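Local coordinates for baculoviral IAP repeat-containing protein 2 (Homo sapiens, PDB 3M1D) that probably restrains apoptosis as a member of the IAP family, with a zinc-binding BIR1 domain through which the adaptor TRAF2 recruits it, at residues Ser20-Gly25 / Phe38-Val43; Asp57-Gly62 / Ile66-Gln71. One frame throughout, in Å; residues are numbered along the deposited sequence.

Contact 1 of 2, residues Ser20-Gly25 / Phe38-Val43; sequences STFPAG and FYYTGV
An edge-to-face aromatic pair, Phe22 and Tyr40, ties the loop after helix 9-17 to strand 38-40 of the BIR domain. The two planes stand at 88°, with centroids 5.0 Å apart. Phe22 presents its edge: its CD1 sits over the centre of the Tyr40 ring and is closest to Tyr40 CD1, at 3.5 Å. Tyr40 leaves its backbone facing the loop, and chi1 of 176° (CG anti to the backbone N) carries the phenol straight out to it. The other face of this ring is taken by its own segment, two residues on: Gly42 N lies 3.2 Å above the plane, over the ring centre. The phenol is therefore wedged between Phe22 and the turn at Thr41-Val43.

In the BIR fold this strand is at one edge of the small antiparallel sheet. Phe22 reaches inward from the loop, where it also packs on Tyr19 and on Leu33 of helix 30-35.

Two smaller contacts lie round the Tyr40 ring. Thr21 OG1 lies in the ring plane, at the edge, 3.4 Å from Tyr40 CE2. Pro23 CD approaches obliquely, 3.6 Å from Tyr40 OH, and that hydroxyl is hydrogen-bonded to Asn44 O. In the turn, Thr41 OG1 accepts from Val43 N (3.2 Å), making an ST turn, and also bonds Lys46 O.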
loop_
_atom_site.group_PDB
_atom_site.type_symbol
_atom_site.label_atom_id
_atom_site.label_comp_id
_atom_site.label_asym_id
_atom_site.label_seq_id
_atom_site.Cartn_x
_atom_site.Cartn_y
_atom_site.Cartn_z
ATOM N N SER A 20 -6.370 5.775 9.338
ATOM C CA SER A 20 -7.426 6.402 10.136
ATOM C C SER A 20 -7.894 7.739 9.537
ATOM O O SER A 20 -9.074 8.092 9.629
ATOM C CB SER A 20 -6.992 6.570 11.598
ATOM O OG SER A 20 -5.830 7.383 11.706
ATOM N N THR A 21 -6.971 8.457 8.902
ATOM C CA THR A 21 -7.271 9.743 8.274
ATOM C C THR A 21 -7.417 9.664 6.752
ATOM O O THR A 21 -7.570 10.690 6.094
ATOM C CB THR A 21 -6.167 10.783 8.577
ATOM O OG1 THR A 21 -4.882 10.200 8.323
ATOM C CG2 THR A 21 -6.230 11.257 10.040
ATOM N N PHE A 22 -7.350 8.459 6.190
ATOM C CA PHE A 22 -7.472 8.285 4.738
ATOM C C PHE A 22 -8.776 8.939 4.266
ATOM O O PHE A 22 -9.805 8.803 4.924
ATOM C CB PHE A 22 -7.447 6.792 4.383
ATOM C CG PHE A 22 -6.994 6.494 2.964
ATOM C CD1 PHE A 22 -5.752 6.923 2.505
ATOM C CD2 PHE A 22 -7.798 5.758 2.103
ATOM C CE1 PHE A 22 -5.327 6.630 1.209
ATOM C CE2 PHE A 22 -7.379 5.468 0.805
ATOM C CZ PHE A 22 -6.143 5.902 0.362
ATOM N N PRO A 23 -8.739 9.668 3.137
ATOM C CA PRO A 23 -9.961 10.344 2.666
ATOM C C PRO A 23 -11.065 9.364 2.280
ATOM O O PRO A 23 -10.799 8.285 1.754
ATOM C CB PRO A 23 -9.492 11.116 1.433
ATOM C CG PRO A 23 -8.006 11.204 1.567
ATOM C CD PRO A 23 -7.584 9.958 2.273
ATOM N N ALA A 24 -12.304 9.773 2.522
ATOM C CA ALA A 24 -13.485 8.920 2.360
ATOM C C ALA A 24 -13.730 8.336 0.970
ATOM O O ALA A 24 -14.138 7.179 0.841
ATOM C CB ALA A 24 -14.714 9.680 2.805
ATOM N N GLY A 25 -13.517 9.125 -0.070
ATOM C CA GLY A 25 -13.953 8.701 -1.391
ATOM C C GLY A 25 -12.990 7.871 -2.229
ATOM O O GLY A 25 -13.265 7.612 -3.400
ATOM N N PHE A 38 1.664 -0.947 1.725
ATOM C CA PHE A 38 1.594 0.512 1.705
ATOM C C PHE A 38 1.026 1.107 2.980
ATOM O O PHE A 38 0.028 0.630 3.491
ATOM C CB PHE A 38 0.754 0.978 0.511
ATOM C CG PHE A 38 1.375 0.676 -0.825
ATOM C CD1 PHE A 38 2.478 1.390 -1.267
ATOM C CD2 PHE A 38 0.845 -0.308 -1.645
ATOM C CE1 PHE A 38 3.054 1.129 -2.500
ATOM C CE2 PHE A 38 1.412 -0.577 -2.883
ATOM C CZ PHE A 38 2.521 0.141 -3.311
ATOM N N TYR A 39 1.652 2.166 3.485
ATOM C CA TYR A 39 1.041 2.941 4.558
ATOM C C TYR A 39 0.663 4.325 4.021
ATOM O O TYR A 39 1.120 4.747 2.951
ATOM C CB TYR A 39 1.966 3.051 5.780
ATOM C CG TYR A 39 3.268 3.789 5.515
ATOM C CD1 TYR A 39 3.320 5.181 5.537
ATOM C CD2 TYR A 39 4.440 3.096 5.255
ATOM C CE1 TYR A 39 4.507 5.865 5.294
ATOM C CE2 TYR A 39 5.635 3.766 5.007
ATOM C CZ TYR A 39 5.663 5.147 5.035
ATOM O OH TYR A 39 6.836 5.814 4.790
ATOM N N TYR A 40 -0.178 5.026 4.764
ATOM C CA TYR A 40 -0.731 6.278 4.272
ATOM C C TYR A 40 0.192 7.405 4.693
ATOM O O TYR A 40 0.562 7.469 5.847
ATOM C CB TYR A 40 -2.125 6.503 4.863
ATOM C CG TYR A 40 -2.742 7.829 4.475
ATOM C CD1 TYR A 40 -2.592 8.341 3.189
ATOM C CD2 TYR A 40 -3.483 8.556 5.388
ATOM C CE1 TYR A 40 -3.151 9.555 2.835
ATOM C CE2 TYR A 40 -4.058 9.754 5.044
ATOM C CZ TYR A 40 -3.893 10.251 3.775
ATOM O OH TYR A 40 -4.473 11.443 3.451
ATOM N N THR A 41 0.550 8.279 3.754
ATOM C CA THR A 41 1.462 9.385 4.019
ATOM C C THR A 41 0.810 10.555 4.743
ATOM O O THR A 41 1.510 11.396 5.310
ATOM C CB THR A 41 2.053 9.951 2.733
ATOM O OG1 THR A 41 1.001 10.511 1.928
ATOM C CG2 THR A 41 2.812 8.862 1.961
ATOM N N GLY A 42 -0.518 10.615 4.715
ATOM C CA GLY A 42 -1.246 11.715 5.329
ATOM C C GLY A 42 -1.521 12.813 4.321
ATOM O O GLY A 42 -2.102 13.845 4.650
ATOM N N VAL A 43 -1.096 12.587 3.082
ATOM C CA VAL A 43 -1.307 13.544 2.007
ATOM C C VAL A 43 -2.192 12.955 0.904
ATOM O O VAL A 43 -1.886 11.898 0.348
ATOM C CB VAL A 43 0.041 14.011 1.399
ATOM C CG1 VAL A 43 -0.180 14.809 0.116
ATOM C CG2 VAL A 43 0.822 14.846 2.423
#

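Contact 2 of 2, residues Asp57-Gly62 / Ile66-Gln71; sequences DNWKLG and IQKHKQ. With ZN (zinc ion), chain C.
Lys68 runs from helix 65-72 along the indole of Trp59 and ends at the Asp63 carboxylate, with two waters leading to backbone carbonyls. Its CB is directed to the 57-62 loop. From there chi1 of -83° starts the chain toward the loop, and the extended run beyond CG takes NZ past the indole to Asp63. CD meets Trp59 CZ3 at 3.9 Å, at an oblique angle to the indole. The lysine chain and the indole run antiparallel, each passing the other. Past CE, NZ stands 4.9 Å from the centroid of the six-membered ring of Trp59, 29° off its normal: an off-centre cation-pi contact.

This helix also belongs to the zinc core of the BIR fold. The next residue, His69, turns elsewhere and binds zinc through NE2 (2.2 Å), alongside Cys49, Cys52 and Cys76. Its ND1 is hydrogen-bonded to Ala36 O.

At the tip, Lys68 NZ forms a salt bridge with Asp63, whose OD2 also accepts from Lys60 N. One water holds the place over the Trp59 ring centre, 3.4 Å above the plane; NZ stands on the same side, farther out and displaced. This water donates to Asp57 O at 2.7 Å, but its link to Lys68 NZ is too short to be trusted. The second takes a bond from Lys68 NZ at 2.9 Å and passes one to Asn58 O at 2.8 Å.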
loop_
_atom_site.group_PDB
_atom_site.type_symbol
_atom_site.label_atom_id
_atom_site.label_comp_id
_atom_site.label_asym_id
_atom_site.label_seq_id
_atom_site.Cartn_x
_atom_site.Cartn_y
_atom_site.Cartn_z
ATOM N N ASP A 57 -0.331 7.426 -5.728
ATOM C CA ASP A 57 -1.542 8.173 -5.401
ATOM C C ASP A 57 -2.520 8.136 -6.576
ATOM O O ASP A 57 -2.335 7.364 -7.518
ATOM C CB ASP A 57 -1.216 9.618 -4.974
ATOM C CG ASP A 57 -0.740 10.489 -6.131
ATOM O OD1 ASP A 57 -0.614 9.995 -7.271
ATOM O OD2 ASP A 57 -0.491 11.688 -5.899
ATOM N N ASN A 58 -3.548 8.974 -6.512
ATOM C CA ASN A 58 -4.566 9.023 -7.550
ATOM C C ASN A 58 -5.087 7.622 -7.876
ATOM O O ASN A 58 -5.086 7.207 -9.033
ATOM C CB ASN A 58 -4.006 9.687 -8.810
ATOM C CG ASN A 58 -5.099 10.101 -9.787
ATOM O OD1 ASN A 58 -6.247 10.295 -9.399
ATOM N ND2 ASN A 58 -4.743 10.223 -11.059
ATOM N N TRP A 59 -5.505 6.901 -6.835
ATOM C CA TRP A 59 -6.035 5.547 -6.956
ATOM C C TRP A 59 -7.365 5.539 -7.710
ATOM O O TRP A 59 -8.236 6.372 -7.449
ATOM C CB TRP A 59 -6.203 4.928 -5.562
ATOM C CG TRP A 59 -4.878 4.649 -4.917
ATOM C CD1 TRP A 59 -4.204 5.453 -4.037
ATOM C CD2 TRP A 59 -4.041 3.509 -5.144
ATOM N NE1 TRP A 59 -3.002 4.870 -3.691
ATOM C CE2 TRP A 59 -2.879 3.679 -4.359
ATOM C CE3 TRP A 59 -4.162 2.357 -5.928
ATOM C CZ2 TRP A 59 -1.854 2.742 -4.337
ATOM C CZ3 TRP A 59 -3.138 1.431 -5.906
ATOM C CH2 TRP A 59 -2.004 1.623 -5.113
ATOM N N LYS A 60 -7.501 4.603 -8.649
ATOM C CA LYS A 60 -8.697 4.489 -9.479
ATOM C C LYS A 60 -9.464 3.217 -9.160
ATOM O O LYS A 60 -8.887 2.224 -8.718
ATOM C CB LYS A 60 -8.331 4.468 -10.967
ATOM C CG LYS A 60 -7.559 5.676 -11.462
ATOM C CD LYS A 60 -8.353 6.956 -11.270
ATOM C CE LYS A 60 -7.780 8.082 -12.123
ATOM N NZ LYS A 60 -8.279 9.418 -11.672
ATOM N N LEU A 61 -10.771 3.241 -9.403
ATOM C CA LEU A 61 -11.591 2.049 -9.221
ATOM C C LEU A 61 -10.965 0.855 -9.941
ATOM O O LEU A 61 -10.633 0.940 -11.121
ATOM C CB LEU A 61 -12.987 2.310 -9.770
ATOM C CG LEU A 61 -14.053 1.243 -9.569
ATOM C CD1 LEU A 61 -14.201 0.910 -8.106
ATOM C CD2 LEU A 61 -15.375 1.752 -10.150
ATOM N N GLY A 62 -10.795 -0.255 -9.229
ATOM C CA GLY A 62 -10.278 -1.472 -9.836
ATOM C C GLY A 62 -8.763 -1.593 -9.802
ATOM O O GLY A 62 -8.208 -2.619 -10.190
ATOM N N ILE A 66 -1.218 -4.487 -5.226
ATOM C CA ILE A 66 -0.171 -5.490 -5.385
ATOM C C ILE A 66 0.385 -5.520 -6.805
ATOM O O ILE A 66 1.605 -5.607 -6.996
ATOM C CB ILE A 66 -0.644 -6.879 -4.947
ATOM C CG1 ILE A 66 -0.724 -6.927 -3.427
ATOM C CG2 ILE A 66 0.299 -7.952 -5.478
ATOM C CD1 ILE A 66 -1.313 -8.210 -2.876
ATOM N N GLN A 67 -0.495 -5.412 -7.800
ATOM C CA GLN A 67 -0.045 -5.373 -9.193
ATOM C C GLN A 67 0.746 -4.121 -9.508
ATOM O O GLN A 67 1.772 -4.187 -10.179
ATOM C CB GLN A 67 -1.219 -5.434 -10.172
ATOM C CG GLN A 67 -1.654 -6.827 -10.556
ATOM C CD GLN A 67 -2.572 -6.826 -11.766
ATOM O OE1 GLN A 67 -2.724 -5.807 -12.449
ATOM N NE2 GLN A 67 -3.175 -7.973 -12.048
ATOM N N LYS A 68 0.242 -2.968 -9.080
ATOM C CA LYS A 68 0.971 -1.731 -9.340
ATOM C C LYS A 68 2.359 -1.846 -8.722
ATOM O O LYS A 68 3.354 -1.475 -9.329
ATOM C CB LYS A 68 0.239 -0.509 -8.767
ATOM C CG LYS A 68 -0.864 0.026 -9.673
ATOM C CD LYS A 68 -1.228 1.462 -9.302
ATOM C CE LYS A 68 -2.238 2.069 -10.271
ATOM N NZ LYS A 68 -2.562 3.495 -9.898
ATOM N N HIS A 69 2.398 -2.387 -7.513
ATOM C CA HIS A 69 3.631 -2.536 -6.752
ATOM C C HIS A 69 4.641 -3.433 -7.481
ATOM O O HIS A 69 5.800 -3.055 -7.659
ATOM C CB HIS A 69 3.288 -3.135 -5.391
ATOM C CG HIS A 69 4.334 -2.922 -4.348
ATOM N ND1 HIS A 69 4.067 -3.030 -3.000
ATOM C CD2 HIS A 69 5.645 -2.597 -4.449
ATOM C CE1 HIS A 69 5.168 -2.785 -2.315
ATOM N NE2 HIS A 69 6.137 -2.516 -3.169
ATOM N N LYS A 70 4.195 -4.623 -7.877
ATOM C CA LYS A 70 5.015 -5.587 -8.619
ATOM C C LYS A 70 5.552 -5.008 -9.914
ATOM O O LYS A 70 6.694 -5.267 -10.283
ATOM C CB LYS A 70 4.196 -6.838 -8.984
ATOM C CG LYS A 70 4.159 -7.919 -7.933
ATOM C CD LYS A 70 2.943 -8.834 -8.128
ATOM C CE LYS A 70 2.869 -9.425 -9.535
ATOM N NZ LYS A 70 1.894 -10.572 -9.632
ATOM N N GLN A 71 4.698 -4.261 -10.617
ATOM C CA GLN A 71 5.007 -3.704 -11.930
ATOM C C GLN A 71 6.001 -2.561 -11.864
ATOM O O GLN A 71 6.884 -2.443 -12.715
ATOM C CB GLN A 71 3.732 -3.176 -12.606
ATOM C CG GLN A 71 2.941 -4.221 -13.374
ATOM C CD GLN A 71 1.509 -3.796 -13.677
ATOM O OE1 GLN A 71 0.684 -4.629 -14.050
ATOM N NE2 GLN A 71 1.206 -2.501 -13.519
HETATM ZN ZN ZN C . 7.889 -2.111 -1.869
HETATM O O HOH W 1 -1.993 4.660 -7.712
HETATM O O HOH W 2 -3.377 6.089 -10.882
#

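Overall arrangement
The contacts lie about 15 Å apart, centre to centre, within one BIR domain. Contact 1 is a loop on an edge strand, contact 2 a loop on a helix. Both are partly buried, but to different degrees. In contact 1 both aromatic partners, Phe22 and Tyr40, are buried, with Thr21 at the surface. In contact 2 Trp59 is buried while Lys68 stays partly exposed. Their chemistry follows. Contact 1 is mainly aromatic and apolar, while contact 2 rests on a lysine whose charge is met by an indole, water and a carboxylate. They touch where Phe38 CZ comes 3.5 Å from His69 ND1, so the strand of contact 1 packs against the zinc-binding histidine of contact 2.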